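Local coordinates for protein catalase (Corynebacterium glutamicum, PDB 4B7H) that breaks down hydrogen peroxide to water and oxygen as a tetrameric haem enzyme that also carries bound NADPH and is inhibited by nitric oxide, at residues Thr22-Gly27 with Asn48-Ile53; Tyr228-Arg233 with Gly308-Asn313; Gly393-Ser398 with Tyr402-Gly407; Glu468-Ala473 with Gly503-Glu508. All blocks are in the same frame, centred on the assembly; numbering follows the deposited sequence.

Contact 1: Thr22-Gly27 with Asn48-Ile53; sequences TTRHNG and NDIHLI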
# COMPACT_ATOMS: atom_id res chain seq x y z
N THR A 22 22.07 19.72 7.93
CA THR A 22 21.15 18.80 7.28
C THR A 22 20.55 19.43 6.01
O THR A 22 20.60 20.66 5.81
CB THR A 22 20.03 18.39 8.24
OG1 THR A 22 19.50 19.56 8.88
CG2 THR A 22 20.57 17.43 9.30
N THR A 23 19.99 18.57 5.16
CA THR A 23 19.31 19.01 3.95
C THR A 23 17.93 18.39 3.92
O THR A 23 17.71 17.32 4.51
CB THR A 23 20.04 18.58 2.65
OG1 THR A 23 19.95 17.16 2.48
CG2 THR A 23 21.50 19.00 2.66
N ARG A 24 17.00 19.05 3.23
CA ARG A 24 15.73 18.41 2.90
C ARG A 24 15.98 17.28 1.90
O ARG A 24 17.10 17.09 1.42
CB ARG A 24 14.73 19.42 2.33
CG ARG A 24 14.37 20.50 3.32
CD ARG A 24 13.01 21.14 3.02
NE ARG A 24 12.74 21.26 1.59
CZ ARG A 24 13.08 22.30 0.85
NH1 ARG A 24 13.73 23.33 1.38
NH2 ARG A 24 12.78 22.31 -0.44
N HIS A 25 14.94 16.54 1.57
CA HIS A 25 15.11 15.38 0.70
C HIS A 25 15.32 15.75 -0.76
O HIS A 25 15.69 14.89 -1.56
CB HIS A 25 13.97 14.39 0.91
CG HIS A 25 13.90 13.87 2.31
ND1 HIS A 25 12.81 13.17 2.80
CD2 HIS A 25 14.79 13.94 3.33
CE1 HIS A 25 13.05 12.83 4.06
NE2 HIS A 25 14.24 13.28 4.40
N ASN A 26 15.10 17.02 -1.11
CA ASN A 26 15.49 17.52 -2.44
C ASN A 26 16.94 18.01 -2.45
O ASN A 26 17.46 18.40 -3.49
CB ASN A 26 14.56 18.65 -2.91
CG ASN A 26 14.84 19.97 -2.23
OD1 ASN A 26 15.20 20.01 -1.04
ND2 ASN A 26 14.70 21.07 -2.97
N GLY A 27 17.60 17.99 -1.30
CA GLY A 27 18.99 18.44 -1.21
C GLY A 27 19.20 19.88 -0.78
O GLY A 27 20.34 20.29 -0.59
N ASN A 48 3.30 26.17 5.10
CA ASN A 48 4.47 26.00 4.25
C ASN A 48 5.82 25.99 4.96
O ASN A 48 6.81 26.49 4.44
CB ASN A 48 4.49 27.03 3.11
CG ASN A 48 3.31 26.89 2.18
OD1 ASN A 48 2.67 25.83 2.07
ND2 ASN A 48 3.01 27.96 1.49
N ASP A 49 5.86 25.39 6.15
CA ASP A 49 7.13 24.97 6.71
C ASP A 49 7.43 23.62 6.05
O ASP A 49 6.99 22.57 6.52
CB ASP A 49 7.09 24.87 8.24
CG ASP A 49 8.47 24.67 8.83
OD1 ASP A 49 9.30 24.02 8.15
OD2 ASP A 49 8.75 25.17 9.95
N ILE A 50 8.15 23.67 4.93
CA ILE A 50 8.30 22.49 4.09
C ILE A 50 9.05 21.39 4.83
O ILE A 50 8.64 20.22 4.80
CB ILE A 50 9.01 22.84 2.75
CG1 ILE A 50 8.23 23.93 2.01
CG2 ILE A 50 9.17 21.59 1.88
CD1 ILE A 50 8.97 24.53 0.83
N HIS A 51 10.12 21.76 5.52
CA HIS A 51 10.88 20.79 6.29
C HIS A 51 10.05 20.17 7.41
O HIS A 51 10.11 18.95 7.62
CB HIS A 51 12.17 21.40 6.83
CG HIS A 51 12.98 20.44 7.64
ND1 HIS A 51 13.42 19.23 7.13
CD2 HIS A 51 13.41 20.49 8.92
CE1 HIS A 51 14.09 18.59 8.07
NE2 HIS A 51 14.10 19.33 9.16
N LEU A 52 9.28 20.97 8.13
CA LEU A 52 8.44 20.42 9.20
C LEU A 52 7.53 19.31 8.68
O LEU A 52 7.46 18.22 9.25
CB LEU A 52 7.58 21.50 9.85
CG LEU A 52 6.57 21.01 10.89
CD1 LEU A 52 7.28 20.51 12.13
CD2 LEU A 52 5.57 22.12 11.22
N ILE A 53 6.83 19.59 7.59
CA ILE A 53 5.88 18.63 7.05
C ILE A 53 6.61 17.40 6.51
O ILE A 53 6.17 16.27 6.71
CB ILE A 53 4.95 19.26 6.00
CG1 ILE A 53 4.18 20.44 6.62
CG2 ILE A 53 4.01 18.21 5.42
CD1 ILE A 53 3.42 20.10 7.88

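Contact 2: Tyr228-Arg233 with Gly308-Asn313; sequences YHFKTR and GYFILN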
# COMPACT_ATOMS: atom_id res chain seq x y z
N TYR A 228 19.43 -31.08 6.00
CA TYR A 228 20.51 -30.23 6.48
C TYR A 228 20.54 -30.13 7.99
O TYR A 228 19.50 -29.93 8.63
CB TYR A 228 20.33 -28.83 5.94
CG TYR A 228 20.51 -28.66 4.46
CD1 TYR A 228 21.78 -28.64 3.89
CD2 TYR A 228 19.41 -28.48 3.62
CE1 TYR A 228 21.95 -28.46 2.53
CE2 TYR A 228 19.56 -28.30 2.26
CZ TYR A 228 20.84 -28.29 1.72
OH TYR A 228 20.99 -28.09 0.37
N HIS A 229 21.74 -30.21 8.54
CA HIS A 229 22.01 -30.03 9.95
C HIS A 229 23.14 -29.05 10.15
O HIS A 229 24.18 -29.21 9.58
CB HIS A 229 22.38 -31.41 10.62
CG HIS A 229 21.27 -32.43 10.60
ND1 HIS A 229 20.69 -32.86 11.70
CD2 HIS A 229 20.73 -33.11 9.57
CE1 HIS A 229 19.80 -33.75 11.37
NE2 HIS A 229 19.84 -33.91 10.06
N PHE A 230 22.90 -28.01 10.93
CA PHE A 230 23.91 -27.01 11.22
C PHE A 230 24.27 -27.14 12.70
O PHE A 230 23.49 -26.76 13.58
CB PHE A 230 23.37 -25.61 10.88
CG PHE A 230 22.80 -25.51 9.49
CD1 PHE A 230 23.61 -25.71 8.38
CD2 PHE A 230 21.45 -25.24 9.29
CE1 PHE A 230 23.08 -25.63 7.09
CE2 PHE A 230 20.92 -25.16 8.01
CZ PHE A 230 21.74 -25.36 6.91
N LYS A 231 25.44 -27.72 12.96
CA LYS A 231 25.78 -28.14 14.32
C LYS A 231 26.64 -27.08 15.01
O LYS A 231 27.75 -26.78 14.57
CB LYS A 231 26.49 -29.51 14.31
CG LYS A 231 25.72 -30.61 13.57
CD LYS A 231 24.37 -30.92 14.21
CE LYS A 231 24.54 -31.56 15.58
NZ LYS A 231 23.21 -32.00 16.14
N THR A 232 26.10 -26.49 16.07
CA THR A 232 26.75 -25.36 16.70
C THR A 232 28.09 -25.72 17.35
O THR A 232 28.18 -26.68 18.11
CB THR A 232 25.86 -24.68 17.75
OG1 THR A 232 26.65 -23.72 18.46
CG2 THR A 232 25.28 -25.70 18.73
N ARG A 233 29.13 -24.96 17.03
CA ARG A 233 30.41 -25.16 17.68
C ARG A 233 30.44 -24.57 19.08
O ARG A 233 31.33 -24.90 19.88
CB ARG A 233 31.54 -24.55 16.84
CG ARG A 233 31.89 -25.39 15.65
CD ARG A 233 33.32 -25.15 15.22
NE ARG A 233 33.56 -25.77 13.92
CZ ARG A 233 34.61 -25.51 13.15
NH1 ARG A 233 35.53 -24.64 13.55
NH2 ARG A 233 34.74 -26.12 11.98
N GLY A 308 31.07 -28.73 5.41
CA GLY A 308 31.90 -27.56 5.63
C GLY A 308 31.46 -26.85 6.90
O GLY A 308 30.92 -27.49 7.80
N TYR A 309 31.70 -25.54 6.98
CA TYR A 309 31.25 -24.77 8.13
C TYR A 309 30.84 -23.38 7.67
O TYR A 309 31.22 -22.94 6.58
CB TYR A 309 32.35 -24.66 9.20
CG TYR A 309 33.53 -23.79 8.80
CD1 TYR A 309 34.62 -24.33 8.13
CD2 TYR A 309 33.56 -22.43 9.11
CE1 TYR A 309 35.70 -23.54 7.76
CE2 TYR A 309 34.63 -21.63 8.75
CZ TYR A 309 35.70 -22.18 8.08
OH TYR A 309 36.77 -21.37 7.72
N PHE A 310 30.07 -22.68 8.49
CA PHE A 310 29.86 -21.26 8.25
C PHE A 310 30.16 -20.46 9.52
O PHE A 310 30.09 -20.99 10.63
CB PHE A 310 28.49 -20.93 7.62
CG PHE A 310 27.31 -21.12 8.53
CD1 PHE A 310 26.98 -20.15 9.48
CD2 PHE A 310 26.48 -22.23 8.40
CE1 PHE A 310 25.87 -20.30 10.29
CE2 PHE A 310 25.37 -22.39 9.23
CZ PHE A 310 25.07 -21.43 10.17
N ILE A 311 30.54 -19.21 9.32
CA ILE A 311 30.97 -18.33 10.39
C ILE A 311 30.25 -17.00 10.25
O ILE A 311 30.03 -16.52 9.13
CB ILE A 311 32.52 -18.15 10.36
CG1 ILE A 311 33.02 -17.29 11.51
CG2 ILE A 311 32.99 -17.63 8.99
CD1 ILE A 311 34.54 -17.29 11.66
N LEU A 312 29.84 -16.41 11.37
CA LEU A 312 29.20 -15.10 11.34
C LEU A 312 30.23 -14.08 11.79
O LEU A 312 30.64 -14.07 12.96
CB LEU A 312 27.97 -15.06 12.25
CG LEU A 312 26.92 -16.15 11.99
CD1 LEU A 312 25.72 -15.99 12.93
CD2 LEU A 312 26.47 -16.13 10.53
N ASN A 313 30.66 -13.22 10.86
CA ASN A 313 31.74 -12.28 11.17
C ASN A 313 31.46 -10.82 10.82
O ASN A 313 32.37 -10.00 10.82
CB ASN A 313 33.06 -12.74 10.53
CG ASN A 313 33.01 -12.77 9.01
OD1 ASN A 313 32.02 -12.36 8.39
ND2 ASN A 313 34.09 -13.26 8.39

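Contact 3: Gly393-Ser398 with Tyr402-Gly407; sequences GEPSYS and YDKGAG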
# COMPACT_ATOMS: atom_id res chain seq x y z
N GLY A 393 15.67 0.18 -24.08
CA GLY A 393 15.08 -0.39 -25.27
C GLY A 393 15.08 -1.91 -25.37
O GLY A 393 14.64 -2.46 -26.37
N GLU A 394 15.58 -2.59 -24.34
CA GLU A 394 15.54 -4.05 -24.33
C GLU A 394 14.09 -4.55 -24.38
O GLU A 394 13.17 -3.87 -23.91
CB GLU A 394 16.31 -4.62 -23.13
CG GLU A 394 17.83 -4.51 -23.29
CD GLU A 394 18.33 -5.28 -24.50
OE1 GLU A 394 18.35 -6.53 -24.42
OE2 GLU A 394 18.68 -4.65 -25.52
N PRO A 395 13.87 -5.73 -24.97
CA PRO A 395 12.48 -6.19 -25.16
C PRO A 395 11.80 -6.59 -23.86
O PRO A 395 12.45 -7.00 -22.89
CB PRO A 395 12.65 -7.40 -26.08
CG PRO A 395 14.03 -7.91 -25.78
CD PRO A 395 14.84 -6.66 -25.57
N SER A 396 10.48 -6.46 -23.84
CA SER A 396 9.68 -6.74 -22.65
C SER A 396 8.99 -8.10 -22.72
O SER A 396 8.28 -8.48 -21.80
CB SER A 396 8.61 -5.66 -22.53
OG SER A 396 7.77 -5.73 -23.67
N TYR A 397 9.20 -8.83 -23.81
CA TYR A 397 8.45 -10.06 -24.06
C TYR A 397 9.40 -11.08 -24.67
O TYR A 397 10.37 -10.70 -25.36
CB TYR A 397 7.32 -9.76 -25.06
CG TYR A 397 7.86 -9.28 -26.40
CD1 TYR A 397 8.28 -7.96 -26.57
CD2 TYR A 397 8.00 -10.16 -27.48
CE1 TYR A 397 8.83 -7.53 -27.78
CE2 TYR A 397 8.54 -9.73 -28.70
CZ TYR A 397 8.95 -8.42 -28.83
OH TYR A 397 9.48 -7.98 -30.02
N SER A 398 9.14 -12.36 -24.45
CA SER A 398 9.81 -13.41 -25.22
C SER A 398 8.75 -14.41 -25.67
O SER A 398 7.74 -14.58 -24.98
CB SER A 398 10.95 -14.09 -24.43
OG SER A 398 10.47 -15.18 -23.65
N TYR A 402 15.38 -10.30 -30.71
CA TYR A 402 16.61 -9.73 -30.16
C TYR A 402 17.43 -10.79 -29.41
O TYR A 402 17.30 -11.98 -29.71
CB TYR A 402 16.29 -8.52 -29.28
CG TYR A 402 15.33 -7.56 -29.94
CD1 TYR A 402 15.78 -6.60 -30.85
CD2 TYR A 402 13.96 -7.62 -29.67
CE1 TYR A 402 14.88 -5.72 -31.47
CE2 TYR A 402 13.07 -6.75 -30.27
CZ TYR A 402 13.53 -5.80 -31.17
OH TYR A 402 12.63 -4.95 -31.76
N ASP A 403 18.26 -10.38 -28.45
CA ASP A 403 19.24 -11.29 -27.87
C ASP A 403 19.08 -11.52 -26.37
O ASP A 403 19.83 -12.30 -25.78
CB ASP A 403 20.66 -10.79 -28.15
CG ASP A 403 20.93 -10.58 -29.62
OD1 ASP A 403 20.54 -11.46 -30.42
OD2 ASP A 403 21.52 -9.54 -29.97
N LYS A 404 18.12 -10.84 -25.75
CA LYS A 404 17.95 -10.92 -24.30
C LYS A 404 17.76 -12.36 -23.80
O LYS A 404 18.29 -12.75 -22.74
CB LYS A 404 16.82 -10.00 -23.84
CG LYS A 404 16.54 -10.02 -22.35
CD LYS A 404 15.52 -8.93 -22.00
CE LYS A 404 14.97 -9.06 -20.58
NZ LYS A 404 15.97 -8.70 -19.53
N GLY A 405 17.03 -13.16 -24.56
CA GLY A 405 16.95 -14.59 -24.32
C GLY A 405 15.69 -15.11 -23.66
O GLY A 405 14.75 -14.36 -23.39
N ALA A 406 15.66 -16.41 -23.41
CA ALA A 406 14.54 -17.05 -22.75
C ALA A 406 15.08 -18.13 -21.81
O ALA A 406 16.22 -18.04 -21.36
CB ALA A 406 13.57 -17.62 -23.77
N GLY A 407 14.29 -19.14 -21.49
CA GLY A 407 14.75 -20.15 -20.55
C GLY A 407 15.77 -21.10 -21.16
O GLY A 407 15.87 -21.19 -22.38
O HOH W 1 18.58 -7.89 -26.77
O HOH W 2 9.98 -5.66 -31.60

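Contact 4: Glu468-Ala473 with Gly503-Glu508; sequences EKERLA and GARVKE. With NDP (NADPH dihydro-nicotinamide-adenine-dinucleotide phosphate), chain H.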
# COMPACT_ATOMS: atom_id res chain seq x y z
N GLU A 468 16.39 -34.11 32.01
CA GLU A 468 15.62 -33.62 30.87
C GLU A 468 14.18 -34.12 30.92
O GLU A 468 13.25 -33.37 30.63
CB GLU A 468 16.29 -34.02 29.55
CG GLU A 468 17.61 -33.30 29.30
CD GLU A 468 18.36 -33.85 28.10
OE1 GLU A 468 18.41 -35.09 27.93
OE2 GLU A 468 18.90 -33.04 27.30
N LYS A 469 14.00 -35.38 31.31
CA LYS A 469 12.66 -35.96 31.39
C LYS A 469 11.82 -35.26 32.46
O LYS A 469 10.64 -34.97 32.23
CB LYS A 469 12.75 -37.47 31.66
CG LYS A 469 13.31 -38.24 30.49
CD LYS A 469 13.79 -39.61 30.90
CE LYS A 469 12.64 -40.58 31.05
NZ LYS A 469 13.15 -41.93 31.44
N GLU A 470 12.43 -34.98 33.60
CA GLU A 470 11.72 -34.31 34.69
C GLU A 470 11.43 -32.85 34.35
O GLU A 470 10.30 -32.38 34.54
CB GLU A 470 12.49 -34.43 36.00
CG GLU A 470 11.88 -33.66 37.17
CD GLU A 470 10.55 -34.23 37.67
OE1 GLU A 470 10.20 -35.38 37.30
OE2 GLU A 470 9.87 -33.53 38.45
N ARG A 471 12.43 -32.13 33.84
CA ARG A 471 12.21 -30.74 33.44
C ARG A 471 11.13 -30.62 32.37
O ARG A 471 10.32 -29.69 32.39
CB ARG A 471 13.51 -30.07 32.99
CG ARG A 471 14.50 -29.85 34.12
CD ARG A 471 15.66 -28.96 33.70
NE ARG A 471 16.47 -29.59 32.66
CZ ARG A 471 17.44 -30.47 32.89
NH1 ARG A 471 17.73 -30.85 34.13
NH2 ARG A 471 18.12 -30.97 31.87
N LEU A 472 11.10 -31.58 31.44
CA LEU A 472 10.06 -31.63 30.41
C LEU A 472 8.66 -31.64 31.04
O LEU A 472 7.80 -30.84 30.67
CB LEU A 472 10.25 -32.85 29.52
CG LEU A 472 9.16 -33.13 28.47
CD1 LEU A 472 9.05 -31.99 27.45
CD2 LEU A 472 9.46 -34.44 27.77
N ALA A 473 8.44 -32.54 31.99
CA ALA A 473 7.14 -32.62 32.66
C ALA A 473 6.82 -31.32 33.40
O ALA A 473 5.67 -30.86 33.41
CB ALA A 473 7.10 -33.81 33.61
N GLY A 503 3.16 -38.81 30.81
CA GLY A 503 1.81 -38.35 31.04
C GLY A 503 1.43 -38.32 32.51
O GLY A 503 0.78 -37.38 32.98
N ALA A 504 1.83 -39.35 33.25
CA ALA A 504 1.49 -39.42 34.66
C ALA A 504 2.18 -38.29 35.42
O ALA A 504 1.60 -37.66 36.30
CB ALA A 504 1.88 -40.78 35.24
N ARG A 505 3.44 -38.03 35.06
CA ARG A 505 4.19 -37.00 35.76
C ARG A 505 3.66 -35.60 35.44
O ARG A 505 3.59 -34.74 36.31
CB ARG A 505 5.68 -37.11 35.43
CG ARG A 505 6.59 -36.21 36.26
CD ARG A 505 6.50 -36.54 37.74
NE ARG A 505 7.42 -35.72 38.53
CZ ARG A 505 7.18 -35.32 39.78
NH1 ARG A 505 6.06 -35.68 40.40
NH2 ARG A 505 8.07 -34.56 40.41
N VAL A 506 3.26 -35.39 34.18
CA VAL A 506 2.67 -34.13 33.76
C VAL A 506 1.41 -33.84 34.58
O VAL A 506 1.24 -32.74 35.11
CB VAL A 506 2.34 -34.12 32.26
CG1 VAL A 506 1.38 -32.99 31.91
CG2 VAL A 506 3.63 -34.02 31.43
N LYS A 507 0.52 -34.83 34.70
CA LYS A 507 -0.72 -34.62 35.44
C LYS A 507 -0.44 -34.37 36.93
O LYS A 507 -1.06 -33.50 37.54
CB LYS A 507 -1.69 -35.79 35.25
CG LYS A 507 -3.01 -35.61 35.98
CD LYS A 507 -4.02 -36.70 35.62
CE LYS A 507 -5.34 -36.48 36.34
NZ LYS A 507 -6.40 -37.46 35.95
N GLU A 508 0.48 -35.14 37.50
CA GLU A 508 0.90 -34.94 38.89
C GLU A 508 1.34 -33.51 39.15
O GLU A 508 0.88 -32.86 40.09
CB GLU A 508 2.11 -35.83 39.19
CG GLU A 508 1.79 -37.22 39.64
CD GLU A 508 2.93 -37.78 40.46
OE1 GLU A 508 4.09 -37.70 40.00
OE2 GLU A 508 2.67 -38.27 41.59
PA NDP H . 20.13 -40.28 18.06
O1A NDP H . 20.55 -40.77 19.40
O2A NDP H . 21.10 -40.64 16.98
O5B NDP H . 19.96 -38.69 18.13
C5B NDP H . 19.23 -38.10 19.18
C4B NDP H . 19.22 -36.60 18.92
O4B NDP H . 18.47 -35.96 19.93
C3B NDP H . 20.64 -36.03 18.94
O3B NDP H . 20.80 -35.12 17.86
C2B NDP H . 20.68 -35.33 20.28
O2B NDP H . 21.62 -34.28 20.40
C1B NDP H . 19.24 -34.88 20.40
N9A NDP H . 18.88 -34.40 21.76
C8A NDP H . 19.59 -34.59 22.92
N7A NDP H . 18.94 -33.97 23.93
C5A NDP H . 17.82 -33.39 23.43
C6A NDP H . 16.80 -32.64 24.02
N6A NDP H . 16.99 -32.10 25.22
N1A NDP H . 15.77 -32.18 23.24
C2A NDP H . 15.74 -32.45 21.89
N3A NDP H . 16.75 -33.19 21.30
C4A NDP H . 17.78 -33.65 22.07
O3 NDP H . 18.64 -40.85 17.76
PN NDP H . 17.79 -40.57 16.42
O1N NDP H . 18.56 -39.72 15.47
O2N NDP H . 17.25 -41.88 15.99
O5D NDP H . 16.54 -39.71 16.95
C5D NDP H . 15.92 -40.05 18.18
C4D NDP H . 15.03 -38.90 18.62
O4D NDP H . 15.83 -37.76 18.85
C3D NDP H . 14.03 -38.53 17.54
O3D NDP H . 12.80 -39.22 17.70
C2D NDP H . 13.89 -37.02 17.71
O2D NDP H . 12.83 -36.75 18.59
C1D NDP H . 15.18 -36.58 18.40
N1N NDP H . 16.06 -35.82 17.49
C2N NDP H . 16.30 -36.33 16.24
C3N NDP H . 17.12 -35.68 15.33
C7N NDP H . 17.31 -36.31 13.98
O7N NDP H . 17.56 -35.48 12.89
N7N NDP H . 17.21 -37.63 13.85
C4N NDP H . 17.81 -34.37 15.65
C5N NDP H . 17.48 -33.91 17.04
C6N NDP H . 16.63 -34.64 17.87
P2B NDP H . 23.09 -34.55 21.01
O1X NDP H . 22.92 -35.17 22.38
O2X NDP H . 23.83 -35.48 20.07
O3X NDP H . 23.79 -33.20 21.09

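Contact 1: Thr22-Gly27 with Asn48-Ile53
Arg24 lies across the first turn of helix 50-59 and touches Ile50 and His51. Its NE comes 3.6 Å from CG2 of Ile50, the methyl branch that stands anti to the backbone N of Ile50. Nearer the backbone, CD of Arg24 packs 3.9 Å from CB of His51. The arginine and histidine chains run past each other in opposite directions. The guanidinium is not stacked on the imidazole: the two planes are 52° apart. The bend at chi3 (-36°) turns the end of the arginine over Ile50. CB of Ile50 then lies over one face of the guanidinium, near its rim, and OD1 of Asn26 lies over the opposite face.

The next shell fixes both partners. Residues Arg24 to Gly27 form a type I beta turn, closed by Gly27 N to Arg24 O at 2.9 Å. Arg24 O also accepts from OG1 of Thr23, which arrives from the other face of the carbonyl plane. On the helix side, Asp49 is the N-cap, and its OD1 takes the N-H of Leu52 at 3.1 Å. The imidazole of His51 is held at NE2 by Glu33, which also binds OG1 of Thr22. A second subunit takes Thr23, His25 and Asn26 into hydrogen bonds, and Met153 of a third subunit packs on His51. The contact is thus made by the stem and guanidinium of Arg24 against aliphatic carbon, without a hydrogen bond across it, while nearby polar groups bond to Glu33 of the same chain and to a second subunit.

Contact 2: Tyr228-Arg233 with Gly308-Asn313
Phe230 and Phe310 form an aromatic pair between strands 223-232 and 305-314. It is an offset edge-to-face pair, with the edge of Phe310 turned to the face of Phe230. The centroids are 5.8 Å apart and the planes meet at 68°. CE2 of Phe310 does the touching, 3.9 Å from CD1 of Phe230. Phe310 has its CG between the backbone N and the carbonyl carbon (chi1 71°), and this carries the ring edge over to its partner. Leu128 of strand 125-132 packs on both rings, and Val273 touches Phe310.

The second interaction is a looser one at the solvent side. The extended chain of Arg233 carries NH2 to 3.9 Å from CB of Tyr309. The guanidinium and phenol planes are 40° apart, and the approach is oblique to both groups. The charge of Arg233 is met by another residue: Asp272 forms a salt bridge with its NE.

Backbone hydrogen bonds do not link the two segments. Their nearest CA atoms, Phe230 and Tyr309, are 8.3 Å apart, because strand 270-279 lies between them and pairs with both. The side chains therefore meet across an intervening strand. Next to Phe230, His229 belongs to the NADPH pocket, while the Phe230 side chain is about 9 Å from a haem. Such inward-facing aromatic packing belongs to the interior of the antiparallel beta-barrel that forms the core of the catalase fold.

Contact 3: Gly393-Ser398 with Tyr402-Gly407
Tyr402 lies alongside Pro395 in the long wrapping loop of the catalase fold, between helix 343-359 and the C-terminal helices. The proline ring and the tyrosine slide past each other in opposite directions. CB of Pro395 is 3.8 Å from CD2 of Tyr402, in an oblique approach.

Tyr397 crosses Tyr402 obliquely and meets its ring edge with the hydroxyl. Tyr397 OH is 3.8 Å from CE2 of Tyr402. It also binds Asp178 of the fourth subunit, which ties this part of the loop to the tetramer.

Lys404 runs across the other side of the proline. Its stem is extended as far as CE, with CG anti to the backbone N (chi1 179°). CD passes 3.7 Å from the carbonyl O of Pro395, and CB is 4.0 Å from CG of the same proline. The bend at chi4 turns the ammonium to Asp390, Asn377 and the carbonyl of Thr378, and Tyr379 adds a cation-pi contact.

Further along, OG of Ser398 meets CB of Ala406, and Glu33 of the second subunit packs on both residues. Two waters bridge the segments. One donates to OE1 of Glu394 and accepts from the backbone N of Asp403 at 3.0 Å. The other lies in the plane of the Tyr402 ring at its edge, donates to Tyr397 OH at 2.9 Å and shares a 2.7 Å hydrogen bond with Tyr402 OH.

Contact 4: Glu468-Ala473 with Gly503-Glu508
Glu470 and Arg505 both leave their helices with CG anti to the backbone N and then bend at chi2. These turns bring the carboxylate and the guanidinium together between helices 466-479 and 500-514. The grip is side-on, with one nitrogen for each oxygen. NE of Arg505 donates to OE1 of Glu470 at 3.1 Å in a nearly straight bond (164°), which meets the syn lone pair of Glu470 OE1. NH2 of Arg505 donates to OE2 of Glu470 at 2.9 Å. Both oxygens lie close to the guanidinium plane, and the two groups are twisted 35° against each other.

The remaining terminal nitrogen, NH1 of Arg505, donates to OE1 of Glu508 at 2.8 Å, one turn along the same helix. That oxygen is met from above its carboxylate plane. Two acids thus hold the guanidinium from two edges, which should fix its rotation and more than offset its positive charge.

Beneath the salt bridge the packing is apolar. CB of Ala473 sits 3.6 Å from CG of Arg505. CA of Ala473 is 4.0 Å from CG2 of Val506. The small alanine allows close approach: the CA atoms of Ala473 and Val506 are 4.8 Å apart. Leu502 and Leu509 also pack on Ala473, and Trp495 packs on Val506.

At the start of the segment, OE2 of Glu468 accepts from N6A of the NADPH adenine at 3.0 Å. The two helices cross here at -47°. They belong to the C-terminal helical domain, which helps form the NADPH site, as in other NADPH-binding catalases.

In the fold
The four contacts follow one another along the chain without overlapping. Contact 1 ties an N-terminal loop to helix 50-59, contact 2 lies in the antiparallel barrel sheet, contact 3 is in the long loop after helix 343-359, and contact 4 joins two C-terminal helices. None touch. Contacts 2 and 4 come nearest, about 12 Å between closest atoms, and both include residues of the NADPH pocket. Contacts 1 and 4 lie on opposite sides of the chain centre, with centres about 63 Å apart. Contacts 1 and 3, about 42 Å between centres, both meet the second subunit. Contacts 1 and 3 thus lie at subunit interfaces, while contacts 2 and 4 border the NADPH site.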